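Aminoacyltransferase FemA (Staphylococcus aureus, PDB 1LRZ) catalyses addition of glycines 2 and 3 to the pentaglycine interpeptide bridge of staphylococcal peptidoglycan, taking them from glycyl-tRNA. Local coordinates at residues Pro151-Leu163 and Lys383-Asp396. Residues are numbered along the deposited sequence; the frame is centred on the assembly and turned at random.
Sequences PVLQIRYHSVLDL and KKGYNAEIIEYVGD
R156 and E392 form a buried salt bridge, NH1 to OE1 2.7 Å, in which the carboxylate offers its anti lone pair at the edge of the guanidinium. The same NH1 reaches Y393 O (3.0 Å), while H146 O takes NE, so the guanidinium is fixed against rotation. A bend at chi3 (-43°) swings this group toward E392 and Y393 O; R156 CD lies 3.4 Å from G395 CA. E392, fully extended, runs alongside the Y157 ring, carboxylate and ring planes 28° apart; a water joins OE2 to Y157 OH, and Q114 also holds OE2. On this Y157 side A388 CB touches S159 OG, itself bonded to H118. On the face that carries H158, the edge of the Y393 ring meets the H158 ring in a T-shaped pair, planes at 70°, to which the bond from H158 ND1 to Y393 OH (2.8 Å) adds a weak tie. Farther along, V160 CG2 packs on I391 CD1 at 3.8 Å. Beyond G395, two waters link D396 to the backbone of Q154; H106 also binds OD2 and H146 OD1. Paired backbone bonds at H158–I391 and V160–E389 make this an antiparallel ladder, entered from helix 377-384 through a Schellman motif at N387; flanking strands 112-116 and 360-365 make both inner strands of the nine-stranded mixed sheet of this FemABX-family transferase.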
loop_
_atom_site.group_PDB
_atom_site.type_symbol
_atom_site.label_atom_id
_atom_site.label_comp_id
_atom_site.label_asym_id
_atom_site.label_seq_id
_atom_site.Cartn_x
_atom_site.Cartn_y
_atom_site.Cartn_z
ATOM N N PRO A 151 6.237 8.174 -16.147
ATOM C CA PRO A 151 4.830 8.355 -16.516
ATOM C C PRO A 151 4.164 7.038 -16.911
ATOM O O PRO A 151 2.982 6.827 -16.648
ATOM C CB PRO A 151 4.903 9.330 -17.693
ATOM C CG PRO A 151 6.178 10.077 -17.446
ATOM C CD PRO A 151 7.109 8.977 -17.020
ATOM N N VAL A 152 4.935 6.151 -17.530
ATOM C CA VAL A 152 4.406 4.868 -17.986
ATOM C C VAL A 152 4.816 3.665 -17.144
ATOM O O VAL A 152 3.963 2.920 -16.655
ATOM C CB VAL A 152 4.839 4.581 -19.440
ATOM C CG1 VAL A 152 4.208 3.287 -19.926
ATOM C CG2 VAL A 152 4.449 5.743 -20.332
ATOM N N LEU A 153 6.119 3.477 -16.976
ATOM C CA LEU A 153 6.623 2.337 -16.228
ATOM C C LEU A 153 6.282 2.344 -14.742
ATOM O O LEU A 153 6.343 3.381 -14.074
ATOM C CB LEU A 153 8.141 2.239 -16.415
ATOM C CG LEU A 153 8.610 2.323 -17.871
ATOM C CD1 LEU A 153 10.118 2.155 -17.947
ATOM C CD2 LEU A 153 7.927 1.241 -18.691
ATOM N N GLN A 154 5.913 1.173 -14.227
ATOM C CA GLN A 154 5.605 1.028 -12.808
ATOM C C GLN A 154 6.895 1.293 -12.014
ATOM O O GLN A 154 7.998 1.011 -12.493
ATOM C CB GLN A 154 5.105 -0.397 -12.507
ATOM C CG GLN A 154 3.807 -0.799 -13.190
ATOM C CD GLN A 154 2.695 0.213 -12.957
ATOM O OE1 GLN A 154 2.459 0.644 -11.828
ATOM N NE2 GLN A 154 2.000 0.590 -14.026
ATOM N N ILE A 155 6.756 1.842 -10.810
ATOM C CA ILE A 155 7.909 2.120 -9.960
ATOM C C ILE A 155 8.569 0.784 -9.604
ATOM O O ILE A 155 7.889 -0.164 -9.195
ATOM C CB ILE A 155 7.479 2.870 -8.665
ATOM C CG1 ILE A 155 8.693 3.106 -7.765
ATOM C CG2 ILE A 155 6.429 2.079 -7.922
ATOM C CD1 ILE A 155 9.803 3.905 -8.449
ATOM N N ARG A 156 9.890 0.717 -9.770
ATOM C CA ARG A 156 10.663 -0.498 -9.512
ATOM C C ARG A 156 11.059 -0.758 -8.059
ATOM O O ARG A 156 11.655 -1.796 -7.767
ATOM C CB ARG A 156 11.957 -0.524 -10.352
ATOM C CG ARG A 156 11.830 -0.952 -11.804
ATOM C CD ARG A 156 13.208 -1.352 -12.393
ATOM N NE ARG A 156 14.267 -0.427 -11.992
ATOM C CZ ARG A 156 15.320 -0.767 -11.254
ATOM N NH1 ARG A 156 15.473 -2.021 -10.837
ATOM N NH2 ARG A 156 16.207 0.156 -10.910
ATOM N N TYR A 157 10.737 0.159 -7.152
ATOM C CA TYR A 157 11.107 -0.019 -5.749
ATOM C C TYR A 157 9.929 0.081 -4.787
ATOM O O TYR A 157 9.107 0.991 -4.900
ATOM C CB TYR A 157 12.145 1.022 -5.318
ATOM C CG TYR A 157 13.421 1.052 -6.130
ATOM C CD1 TYR A 157 13.459 1.645 -7.400
ATOM C CD2 TYR A 157 14.600 0.516 -5.618
ATOM C CE1 TYR A 157 14.657 1.703 -8.138
ATOM C CE2 TYR A 157 15.794 0.569 -6.342
ATOM C CZ TYR A 157 15.814 1.164 -7.597
ATOM O OH TYR A 157 17.000 1.234 -8.293
ATOM N N HIS A 158 9.866 -0.857 -3.840
ATOM C CA HIS A 158 8.820 -0.880 -2.813
ATOM C C HIS A 158 9.462 -0.885 -1.425
ATOM O O HIS A 158 10.552 -1.425 -1.246
ATOM C CB HIS A 158 7.957 -2.150 -2.909
ATOM C CG HIS A 158 7.039 -2.191 -4.092
ATOM N ND1 HIS A 158 6.311 -3.316 -4.422
ATOM C CD2 HIS A 158 6.719 -1.251 -5.015
ATOM C CE1 HIS A 158 5.585 -3.068 -5.499
ATOM N NE2 HIS A 158 5.814 -1.822 -5.879
ATOM N N SER A 159 8.779 -0.279 -0.454
ATOM C CA SER A 159 9.219 -0.276 0.944
ATOM C C SER A 159 8.255 -1.302 1.541
ATOM O O SER A 159 7.046 -1.061 1.590
ATOM C CB SER A 159 8.986 1.081 1.598
ATOM O OG SER A 159 9.123 0.958 3.007
ATOM N N VAL A 160 8.783 -2.430 2.001
ATOM C CA VAL A 160 7.942 -3.521 2.485
ATOM C C VAL A 160 8.225 -3.980 3.911
ATOM O O VAL A 160 9.371 -4.218 4.273
ATOM C CB VAL A 160 8.104 -4.736 1.538
ATOM C CG1 VAL A 160 7.141 -5.859 1.932
ATOM C CG2 VAL A 160 7.881 -4.286 0.090
ATOM N N LEU A 161 7.161 -4.117 4.696
ATOM C CA LEU A 161 7.251 -4.552 6.088
ATOM C C LEU A 161 6.810 -6.007 6.205
ATOM O O LEU A 161 5.654 -6.349 5.924
ATOM C CB LEU A 161 6.355 -3.681 6.968
ATOM C CG LEU A 161 6.296 -4.003 8.470
ATOM C CD1 LEU A 161 7.692 -3.853 9.091
ATOM C CD2 LEU A 161 5.311 -3.042 9.139
ATOM N N ASP A 162 7.734 -6.864 6.628
ATOM C CA ASP A 162 7.446 -8.284 6.770
ATOM C C ASP A 162 6.733 -8.550 8.089
ATOM O O ASP A 162 7.224 -8.182 9.164
ATOM C CB ASP A 162 8.744 -9.088 6.686
ATOM C CG ASP A 162 8.515 -10.582 6.861
ATOM O OD1 ASP A 162 7.354 -11.039 6.732
ATOM O OD2 ASP A 162 9.504 -11.299 7.114
ATOM N N LEU A 163 5.571 -9.189 8.013
ATOM C CA LEU A 163 4.795 -9.470 9.220
ATOM C C LEU A 163 4.804 -10.948 9.616
ATOM O O LEU A 163 4.206 -11.328 10.629
ATOM C CB LEU A 163 3.350 -9.011 9.019
ATOM C CG LEU A 163 3.087 -7.539 8.646
ATOM C CD1 LEU A 163 1.588 -7.341 8.461
ATOM C CD2 LEU A 163 3.617 -6.599 9.724
ATOM N N LYS A 383 8.601 5.705 6.130
ATOM C CA LYS A 383 8.508 4.267 5.896
ATOM C C LYS A 383 9.642 3.534 6.620
ATOM O O LYS A 383 9.432 2.479 7.236
ATOM C CB LYS A 383 8.526 4.005 4.387
ATOM C CG LYS A 383 7.292 4.617 3.708
ATOM C CD LYS A 383 7.243 4.426 2.201
ATOM C CE LYS A 383 5.957 5.077 1.663
ATOM N NZ LYS A 383 5.726 4.887 0.206
ATOM N N LYS A 384 10.833 4.121 6.575
ATOM C CA LYS A 384 12.008 3.562 7.238
ATOM C C LYS A 384 11.743 3.347 8.730
ATOM O O LYS A 384 12.141 2.324 9.306
ATOM C CB LYS A 384 13.196 4.517 7.057
ATOM C CG LYS A 384 14.491 4.045 7.691
ATOM C CD LYS A 384 15.565 5.098 7.528
ATOM C CE LYS A 384 16.824 4.729 8.299
ATOM N NZ LYS A 384 17.889 5.750 8.076
ATOM N N GLY A 385 11.051 4.309 9.336
ATOM C CA GLY A 385 10.744 4.249 10.753
ATOM C C GLY A 385 9.897 3.067 11.202
ATOM O O GLY A 385 9.864 2.762 12.399
ATOM N N TYR A 386 9.217 2.404 10.261
ATOM C CA TYR A 386 8.378 1.247 10.574
ATOM C C TYR A 386 9.156 -0.069 10.502
ATOM O O TYR A 386 8.589 -1.148 10.692
ATOM C CB TYR A 386 7.183 1.180 9.608
ATOM C CG TYR A 386 6.047 2.109 9.972
ATOM C CD1 TYR A 386 5.056 1.719 10.875
ATOM C CD2 TYR A 386 5.975 3.393 9.432
ATOM C CE1 TYR A 386 4.014 2.593 11.226
ATOM C CE2 TYR A 386 4.946 4.273 9.779
ATOM C CZ TYR A 386 3.970 3.872 10.672
ATOM O OH TYR A 386 2.945 4.753 10.999
ATOM N N ASN A 387 10.451 0.035 10.224
ATOM C CA ASN A 387 11.338 -1.119 10.101
ATOM C C ASN A 387 11.096 -1.877 8.804
ATOM O O ASN A 387 11.335 -3.072 8.738
ATOM C CB ASN A 387 11.181 -2.107 11.275
ATOM C CG ASN A 387 12.374 -3.051 11.397
ATOM O OD1 ASN A 387 12.231 -4.227 11.725
ATOM N ND2 ASN A 387 13.559 -2.529 11.138
ATOM N N ALA A 388 10.611 -1.189 7.781
ATOM C CA ALA A 388 10.375 -1.827 6.498
ATOM C C ALA A 388 11.726 -1.990 5.813
ATOM O O ALA A 388 12.726 -1.440 6.278
ATOM C CB ALA A 388 9.473 -0.955 5.648
ATOM N N GLU A 389 11.772 -2.765 4.731
ATOM C CA GLU A 389 13.024 -2.914 3.982
ATOM C C GLU A 389 12.713 -2.540 2.532
ATOM O O GLU A 389 11.548 -2.454 2.165
ATOM C CB GLU A 389 13.555 -4.357 4.064
ATOM C CG GLU A 389 12.977 -5.289 3.036
ATOM C CD GLU A 389 13.507 -6.720 3.150
ATOM O OE1 GLU A 389 14.750 -6.919 3.167
ATOM O OE2 GLU A 389 12.664 -7.642 3.210
ATOM N N ILE A 390 13.727 -2.307 1.702
ATOM C CA ILE A 390 13.446 -1.962 0.306
ATOM C C ILE A 390 13.578 -3.183 -0.616
ATOM O O ILE A 390 14.522 -3.970 -0.496
ATOM C CB ILE A 390 14.417 -0.886 -0.246
ATOM C CG1 ILE A 390 14.303 0.418 0.563
ATOM C CG2 ILE A 390 14.106 -0.623 -1.726
ATOM C CD1 ILE A 390 12.922 1.051 0.546
ATOM N N ILE A 391 12.625 -3.352 -1.522
ATOM C CA ILE A 391 12.727 -4.441 -2.479
ATOM C C ILE A 391 12.789 -3.801 -3.864
ATOM O O ILE A 391 11.922 -3.003 -4.227
ATOM C CB ILE A 391 11.527 -5.417 -2.426
ATOM C CG1 ILE A 391 11.462 -6.078 -1.042
ATOM C CG2 ILE A 391 11.687 -6.509 -3.535
ATOM C CD1 ILE A 391 10.270 -7.031 -0.864
ATOM N N GLU A 392 13.850 -4.110 -4.603
ATOM C CA GLU A 392 14.013 -3.597 -5.960
ATOM C C GLU A 392 13.649 -4.735 -6.898
ATOM O O GLU A 392 14.179 -5.847 -6.756
ATOM C CB GLU A 392 15.462 -3.168 -6.216
ATOM C CG GLU A 392 15.715 -2.736 -7.673
ATOM C CD GLU A 392 17.165 -2.334 -7.924
ATOM O OE1 GLU A 392 17.505 -1.972 -9.082
ATOM O OE2 GLU A 392 17.969 -2.373 -6.962
ATOM N N TYR A 393 12.754 -4.465 -7.846
ATOM C CA TYR A 393 12.320 -5.485 -8.787
ATOM C C TYR A 393 13.127 -5.458 -10.090
ATOM O O TYR A 393 13.829 -4.489 -10.374
ATOM C CB TYR A 393 10.823 -5.329 -9.072
ATOM C CG TYR A 393 9.987 -5.412 -7.814
ATOM C CD1 TYR A 393 9.543 -4.253 -7.177
ATOM C CD2 TYR A 393 9.712 -6.643 -7.213
ATOM C CE1 TYR A 393 8.850 -4.301 -5.976
ATOM C CE2 TYR A 393 9.019 -6.711 -5.998
ATOM C CZ TYR A 393 8.589 -5.531 -5.384
ATOM O OH TYR A 393 7.886 -5.570 -4.200
ATOM N N VAL A 394 13.030 -6.524 -10.878
ATOM C CA VAL A 394 13.788 -6.612 -12.122
ATOM C C VAL A 394 13.496 -5.509 -13.128
ATOM O O VAL A 394 14.388 -5.100 -13.869
ATOM C CB VAL A 394 13.587 -7.980 -12.810
ATOM C CG1 VAL A 394 14.230 -9.080 -11.952
ATOM C CG2 VAL A 394 12.104 -8.262 -13.009
ATOM N N GLY A 395 12.261 -5.018 -13.157
ATOM C CA GLY A 395 11.937 -3.956 -14.096
ATOM C C GLY A 395 11.108 -4.380 -15.299
ATOM O O GLY A 395 10.365 -5.372 -15.254
ATOM N N ASP A 396 11.263 -3.632 -16.388
ATOM C CA ASP A 396 10.504 -3.842 -17.620
ATOM C C ASP A 396 11.255 -4.449 -18.792
ATOM O O ASP A 396 12.421 -4.142 -19.025
ATOM C CB ASP A 396 9.918 -2.513 -18.071
ATOM C CG ASP A 396 9.080 -1.867 -17.002
ATOM O OD1 ASP A 396 9.661 -1.382 -16.001
ATOM O OD2 ASP A 396 7.840 -1.856 -17.164
HETATM O O HOH W 1 8.724 -1.464 -13.460
HETATM O O HOH W 2 5.808 -1.194 -15.889
HETATM O O HOH W 3 18.893 0.222 -6.842
HETATM O O HOH W 4 9.897 -7.138 4.114
HETATM O O HOH W 5 10.297 -5.734 7.832
#